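Long-range contacts in B12-binding domain-containing protein (Kitasatospora setae, PDB 6WTE), which probably transfers a methyl group from S-adenosylmethionine by way of its bound cobalamin, as a radical SAM-family methylase carrying a [4Fe-4S] cluster: residues A[414-419]-A[458-463]; A[434-439]-A[472-477]. One frame throughout, in Å; residues are numbered along the deposited sequence.

Contact 1 of 2, residues A[414-419]-A[458-463]; sequences FPYTPM and EYERQF
P415 and E460 bring the two backbones nearest, with their CA atoms 5.5 Å apart, where the loop ahead of helix 418-427 meets the last part of helix 456-461 and the residues after it. P415 buries more area than any other residue here. Its CA lies over one face of the F463 ring, a CH-pi contact 3.9 Å from CA to the ring centroid and 22° off the normal. Its CB meets CE2 of Y459 at 3.3 Å, while its CG faces CG of E460, the two side chains crossing at about a right angle. The carbonyl carbon of F414 lies above the same F463 face, nearer the ring centre.

Two phenol hydroxyls tie the segments in opposite directions. The CB of Y459 points toward the loop and chi1 of 176° sets CG anti to the backbone N; OH donates to O of P415 at 2.7 Å, in the carbonyl plane and on a lone pair. In return, Y416 OH donates to OE2 of E460, also at 2.7 Å, OE2 accepting on its anti lone pair, away from OE1, with ring and carboxylate planes 84° apart. Between these bonds the Y416 and Y459 rings meet obliquely, with CE1 of Y416 3.8 Å from CE2 of Y459. All six touching residues are buried, and the second carboxylate oxygen, E460 OE1, is held by the backbone N of A114.

In the radical SAM core, the contact joins the chain just past strand 404-412, which pairs in parallel with 373-380, to helix 456-461, while E460 also packs on P112 of helix 112-119. T417 N-caps helix 418-427 through G420 N, and F414, whose CB points away from 458-463, belongs to the cobalamin pocket and touches the bound cofactor with its side chain.

Contact 2 of 2, residues A[434-439]-A[472-477]; sequences PGLQSN and RLVCYF
L436 pairs with Y476 and Q437 with C475 in a short antiparallel pairing of two bridges, the first non-hydrogen-bonded and the second hydrogen-bonded. The backbone evidence is direct: Q437 N donates to C475 O at 2.9 Å, and C475 N returns a bond to Q437 O at 2.8 Å. The pairing runs on to F477 N, which donates to G435 O. CA-H...O contacts fill in between, from Y476 CA to G435 O and from L436 CA to C475 O. The positive phi at G435 suits glycine, and a CB there would also collide with CE1 of Y476.

Among side-chain polar groups, S438 OG is anti to its backbone N (chi1 -179°) and donates to L473 O at 2.9 Å, approaching from above the carbonyl plane, 58° out of it. A water donates to the same OG and accepts from L473 N, bridging side chain and backbone; another donates to both G435 O and F477 O. Within its own segment, Q437 NE2 reaches OD1 of N439 at 2.9 Å, nearly straight at 169°. NH1 of R472 bonds to Q462 O, and P434 O sits at the edge of the Y476 ring, 3.4 Å from CE1.

Apolar contact centres on L436 and V474, whose side chains share the Y476 side of the pairing: CD1 of L436 presses on CG1 of V474 at 3.4 Å, tighter than usual for two carbons. CG and CD of R472 lie against CB of S438.

Strand 475-476 is sandwiched in the sheet order, pairing antiparallel with 436-437 and with 404-412 of the radical SAM core. L436 and Y476 pack on I423 of helix 418-427; Q437 and F477 face helix 491-503.

How the contacts relate
Contacts 1 and 2 have centres 12 Å apart, and their segments alternate along the chain. Two backbone carbonyls of contact 1 reach contact 2 by probable hydrogen bonds: Q462 O with NH1 of R472 at 2.7 Å, and F463 O with N of V474 at 3.0 Å. From the other segment of contact 1, M419 CE packs 3.7 Å from CG of Y476, at the start of helix 418-427, which leads on toward strand 436-437. Their relation to the cofactors differs. The F414 side chain comes within about 3 Å of cobalamin, whereas that of L473 stays about 9 Å from it; the Y416 side chain is about 11 Å from the iron-sulfur cluster.

Contact 1 of 2, residues A[414-419]-A[458-463]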
loop_
_atom_site.group_PDB
_atom_site.type_symbol
_atom_site.label_atom_id
_atom_site.label_comp_id
_atom_site.label_asym_id
_atom_site.label_seq_id
_atom_site.Cartn_x
_atom_site.Cartn_y
_atom_site.Cartn_z
ATOM N N PHE A 414 -5.429 5.518 -11.225
ATOM C CA PHE A 414 -5.630 4.084 -11.336
ATOM C C PHE A 414 -7.057 3.798 -11.784
ATOM O O PHE A 414 -7.953 4.626 -11.583
ATOM C CB PHE A 414 -5.326 3.391 -9.999
ATOM C CG PHE A 414 -3.861 3.352 -9.680
ATOM C CD1 PHE A 414 -3.240 4.441 -9.083
ATOM C CD2 PHE A 414 -3.100 2.240 -9.999
ATOM C CE1 PHE A 414 -1.885 4.416 -8.800
ATOM C CE2 PHE A 414 -1.745 2.208 -9.715
ATOM C CZ PHE A 414 -1.140 3.299 -9.116
ATOM N N PRO A 415 -7.287 2.650 -12.431
ATOM C CA PRO A 415 -8.576 2.443 -13.118
ATOM C C PRO A 415 -9.775 2.389 -12.188
ATOM O O PRO A 415 -10.861 2.840 -12.573
ATOM C CB PRO A 415 -8.370 1.110 -13.854
ATOM C CG PRO A 415 -7.224 0.447 -13.140
ATOM C CD PRO A 415 -6.332 1.564 -12.724
ATOM N N TYR A 416 -9.625 1.853 -10.981
ATOM C CA TYR A 416 -10.782 1.692 -10.113
ATOM C C TYR A 416 -10.718 2.679 -8.961
ATOM O O TYR A 416 -10.842 2.309 -7.791
ATOM C CB TYR A 416 -10.876 0.248 -9.629
ATOM C CG TYR A 416 -10.877 -0.688 -10.804
ATOM C CD1 TYR A 416 -11.957 -0.716 -11.674
ATOM C CD2 TYR A 416 -9.783 -1.501 -11.079
ATOM C CE1 TYR A 416 -11.968 -1.548 -12.777
ATOM C CE2 TYR A 416 -9.781 -2.348 -12.186
ATOM C CZ TYR A 416 -10.878 -2.359 -13.031
ATOM O OH TYR A 416 -10.905 -3.181 -14.130
ATOM N N THR A 417 -10.497 3.937 -9.303
ATOM C CA THR A 417 -10.655 5.045 -8.388
ATOM C C THR A 417 -11.666 6.010 -8.983
ATOM O O THR A 417 -11.767 6.125 -10.208
ATOM C CB THR A 417 -9.336 5.781 -8.135
ATOM O OG1 THR A 417 -8.898 6.417 -9.344
ATOM C CG2 THR A 417 -8.263 4.813 -7.650
ATOM N N PRO A 418 -12.457 6.684 -8.153
ATOM C CA PRO A 418 -13.402 7.661 -8.705
ATOM C C PRO A 418 -12.728 8.691 -9.600
ATOM O O PRO A 418 -13.300 9.068 -10.633
ATOM C CB PRO A 418 -14.020 8.284 -7.445
ATOM C CG PRO A 418 -13.939 7.182 -6.421
ATOM C CD PRO A 418 -12.641 6.485 -6.701
ATOM N N MET A 419 -11.505 9.117 -9.256
ATOM C CA MET A 419 -10.770 10.059 -10.098
ATOM C C MET A 419 -10.464 9.455 -11.461
ATOM O O MET A 419 -10.714 10.078 -12.497
ATOM C CB MET A 419 -9.471 10.493 -9.414
ATOM C CG MET A 419 -9.634 11.613 -8.394
ATOM S SD MET A 419 -9.999 13.188 -9.189
ATOM C CE MET A 419 -8.390 13.642 -9.843
ATOM N N GLU A 458 -7.712 -4.065 -21.086
ATOM C CA GLU A 458 -7.563 -2.818 -21.831
ATOM C C GLU A 458 -7.867 -1.615 -20.955
ATOM O O GLU A 458 -7.139 -0.618 -20.990
ATOM C CB GLU A 458 -8.469 -2.800 -23.067
ATOM C CG GLU A 458 -8.326 -1.501 -23.850
ATOM C CD GLU A 458 -9.247 -1.410 -25.053
ATOM O OE1 GLU A 458 -10.093 -2.309 -25.239
ATOM O OE2 GLU A 458 -9.115 -0.429 -25.808
ATOM N N TYR A 459 -8.941 -1.686 -20.168
ATOM C CA TYR A 459 -9.299 -0.560 -19.307
ATOM C C TYR A 459 -8.219 -0.292 -18.267
ATOM O O TYR A 459 -7.949 0.865 -17.917
ATOM C CB TYR A 459 -10.644 -0.815 -18.624
ATOM C CG TYR A 459 -10.997 0.284 -17.651
ATOM C CD1 TYR A 459 -11.270 1.561 -18.114
ATOM C CD2 TYR A 459 -11.028 0.059 -16.273
ATOM C CE1 TYR A 459 -11.579 2.584 -17.251
ATOM C CE2 TYR A 459 -11.339 1.090 -15.392
ATOM C CZ TYR A 459 -11.606 2.349 -15.891
ATOM O OH TYR A 459 -11.918 3.391 -15.041
ATOM N N GLU A 460 -7.582 -1.350 -17.765
ATOM C CA GLU A 460 -6.607 -1.175 -16.695
ATOM C C GLU A 460 -5.255 -0.726 -17.235
ATOM O O GLU A 460 -4.597 0.128 -16.629
ATOM C CB GLU A 460 -6.471 -2.475 -15.899
ATOM C CG GLU A 460 -7.747 -2.873 -15.174
ATOM C CD GLU A 460 -7.699 -4.286 -14.633
ATOM O OE1 GLU A 460 -6.636 -4.931 -14.740
ATOM O OE2 GLU A 460 -8.724 -4.756 -14.103
ATOM N N ARG A 461 -4.827 -1.277 -18.373
ATOM C CA ARG A 461 -3.456 -1.039 -18.814
ATOM C C ARG A 461 -3.241 0.397 -19.276
ATOM O O ARG A 461 -2.112 0.894 -19.216
ATOM C CB ARG A 461 -3.079 -2.028 -19.922
ATOM C CG ARG A 461 -3.749 -1.760 -21.264
ATOM C CD ARG A 461 -3.665 -2.985 -22.178
ATOM N NE ARG A 461 -4.259 -2.694 -23.477
ATOM C CZ ARG A 461 -4.967 -3.557 -24.201
ATOM N NH1 ARG A 461 -5.200 -4.788 -23.756
ATOM N NH2 ARG A 461 -5.459 -3.177 -25.374
ATOM N N GLN A 462 -4.297 1.085 -19.726
ATOM C CA GLN A 462 -4.129 2.423 -20.288
ATOM C C GLN A 462 -3.638 3.425 -19.252
ATOM O O GLN A 462 -3.105 4.476 -19.620
ATOM C CB GLN A 462 -5.448 2.916 -20.896
ATOM C CG GLN A 462 -6.555 3.046 -19.870
ATOM C CD GLN A 462 -7.878 3.521 -20.448
ATOM O OE1 GLN A 462 -7.922 4.180 -21.482
ATOM N NE2 GLN A 462 -8.967 3.194 -19.759
ATOM N N PHE A 463 -3.810 3.134 -17.970
ATOM C CA PHE A 463 -3.317 4.050 -16.955
ATOM C C PHE A 463 -1.818 3.916 -16.714
ATOM O O PHE A 463 -1.243 4.751 -16.008
ATOM C CB PHE A 463 -4.092 3.838 -15.656
ATOM C CG PHE A 463 -5.524 4.280 -15.740
ATOM C CD1 PHE A 463 -6.489 3.447 -16.284
ATOM C CD2 PHE A 463 -5.903 5.547 -15.297
ATOM C CE1 PHE A 463 -7.799 3.847 -16.379
ATOM C CE2 PHE A 463 -7.228 5.967 -15.389
ATOM C CZ PHE A 463 -8.180 5.117 -15.926
#

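Contact 2 of 2, residues A[434-439]-A[472-477]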
loop_
_atom_site.group_PDB
_atom_site.type_symbol
_atom_site.label_atom_id
_atom_site.label_comp_id
_atom_site.label_asym_id
_atom_site.label_seq_id
_atom_site.Cartn_x
_atom_site.Cartn_y
_atom_site.Cartn_z
ATOM N N PRO A 434 -8.516 17.917 -18.944
ATOM C CA PRO A 434 -7.614 18.847 -18.256
ATOM C C PRO A 434 -6.928 18.183 -17.073
ATOM O O PRO A 434 -7.522 17.380 -16.352
ATOM C CB PRO A 434 -8.544 19.977 -17.799
ATOM C CG PRO A 434 -9.692 19.935 -18.759
ATOM C CD PRO A 434 -9.872 18.474 -19.108
ATOM N N GLY A 435 -5.663 18.523 -16.883
ATOM C CA GLY A 435 -4.918 18.043 -15.744
ATOM C C GLY A 435 -4.274 16.687 -15.925
ATOM O O GLY A 435 -3.438 16.311 -15.097
ATOM N N LEU A 436 -4.643 15.948 -16.970
ATOM C CA LEU A 436 -4.015 14.668 -17.274
ATOM C C LEU A 436 -2.575 14.890 -17.724
ATOM O O LEU A 436 -2.295 15.778 -18.533
ATOM C CB LEU A 436 -4.812 13.968 -18.371
ATOM C CG LEU A 436 -4.889 12.456 -18.483
ATOM C CD1 LEU A 436 -5.294 11.877 -17.152
ATOM C CD2 LEU A 436 -5.923 12.132 -19.530
ATOM N N GLN A 437 -1.662 14.060 -17.224
ATOM C CA GLN A 437 -0.246 14.263 -17.493
ATOM C C GLN A 437 0.489 12.933 -17.421
ATOM O O GLN A 437 0.145 12.057 -16.624
ATOM C CB GLN A 437 0.368 15.252 -16.489
ATOM C CG GLN A 437 1.758 15.794 -16.846
ATOM C CD GLN A 437 2.910 14.881 -16.417
ATOM O OE1 GLN A 437 2.741 13.980 -15.598
ATOM N NE2 GLN A 437 4.089 15.124 -16.975
ATOM N N SER A 438 1.520 12.802 -18.251
ATOM C CA SER A 438 2.480 11.715 -18.115
ATOM C C SER A 438 3.814 12.179 -18.671
ATOM O O SER A 438 3.861 12.822 -19.724
ATOM C CB SER A 438 2.038 10.443 -18.845
ATOM O OG SER A 438 3.003 9.421 -18.651
ATOM N N ASN A 439 4.898 11.841 -17.962
ATOM C CA ASN A 439 6.224 12.291 -18.372
ATOM C C ASN A 439 6.651 11.724 -19.715
ATOM O O ASN A 439 7.506 12.320 -20.376
ATOM C CB ASN A 439 7.269 11.903 -17.329
ATOM C CG ASN A 439 7.097 12.647 -16.026
ATOM O OD1 ASN A 439 6.353 13.625 -15.945
ATOM N ND2 ASN A 439 7.796 12.194 -14.998
ATOM N N ARG A 472 3.765 4.611 -19.709
ATOM C CA ARG A 472 3.137 5.926 -19.796
ATOM C C ARG A 472 2.205 6.011 -18.586
ATOM O O ARG A 472 0.988 5.832 -18.681
ATOM C CB ARG A 472 2.401 6.112 -21.123
ATOM C CG ARG A 472 2.151 7.559 -21.499
ATOM C CD ARG A 472 0.767 8.022 -21.087
ATOM N NE ARG A 472 -0.280 7.523 -21.974
ATOM C CZ ARG A 472 -1.074 6.498 -21.685
ATOM N NH1 ARG A 472 -0.932 5.859 -20.541
ATOM N NH2 ARG A 472 -2.010 6.116 -22.541
ATOM N N LEU A 473 2.811 6.249 -17.423
ATOM C CA LEU A 473 2.089 6.274 -16.156
ATOM C C LEU A 473 1.304 7.574 -16.059
ATOM O O LEU A 473 1.893 8.660 -16.092
ATOM C CB LEU A 473 3.055 6.138 -14.983
ATOM C CG LEU A 473 3.507 4.727 -14.597
ATOM C CD1 LEU A 473 4.233 4.030 -15.742
ATOM C CD2 LEU A 473 4.398 4.801 -13.362
ATOM N N VAL A 474 -0.018 7.459 -15.933
ATOM C CA VAL A 474 -0.930 8.595 -16.036
ATOM C C VAL A 474 -1.119 9.242 -14.670
ATOM O O VAL A 474 -1.214 8.546 -13.650
ATOM C CB VAL A 474 -2.273 8.135 -16.628
ATOM C CG1 VAL A 474 -3.260 9.260 -16.637
ATOM C CG2 VAL A 474 -2.062 7.615 -18.045
ATOM N N CYS A 475 -1.190 10.582 -14.653
ATOM C CA CYS A 475 -1.339 11.369 -13.435
ATOM C C CYS A 475 -2.363 12.473 -13.641
ATOM O O CYS A 475 -2.687 12.846 -14.771
ATOM C CB CYS A 475 -0.020 12.022 -13.011
ATOM S SG CYS A 475 1.292 10.827 -12.705
ATOM N N TYR A 476 -2.852 13.001 -12.522
ATOM C CA TYR A 476 -3.623 14.235 -12.493
ATOM C C TYR A 476 -2.888 15.256 -11.638
ATOM O O TYR A 476 -2.357 14.921 -10.574
ATOM C CB TYR A 476 -5.032 14.033 -11.921
ATOM C CG TYR A 476 -5.820 15.327 -11.884
ATOM C CD1 TYR A 476 -6.548 15.749 -12.986
ATOM C CD2 TYR A 476 -5.816 16.139 -10.751
ATOM C CE1 TYR A 476 -7.256 16.930 -12.971
ATOM C CE2 TYR A 476 -6.520 17.327 -10.723
ATOM C CZ TYR A 476 -7.243 17.719 -11.836
ATOM O OH TYR A 476 -7.941 18.900 -11.811
ATOM N N PHE A 477 -2.852 16.493 -12.119
ATOM C CA PHE A 477 -2.333 17.618 -11.358
ATOM C C PHE A 477 -3.150 18.842 -11.735
ATOM O O PHE A 477 -3.290 19.147 -12.920
ATOM C CB PHE A 477 -0.846 17.840 -11.650
ATOM C CG PHE A 477 -0.174 18.778 -10.699
ATOM C CD1 PHE A 477 -0.227 18.559 -9.328
ATOM C CD2 PHE A 477 0.523 19.877 -11.173
ATOM C CE1 PHE A 477 0.396 19.422 -8.447
ATOM C CE2 PHE A 477 1.151 20.749 -10.293
ATOM C CZ PHE A 477 1.089 20.520 -8.932
HETATM O O HOH W 1 -1.358 18.444 -14.878
HETATM O O HOH W 2 5.386 7.747 -17.301
#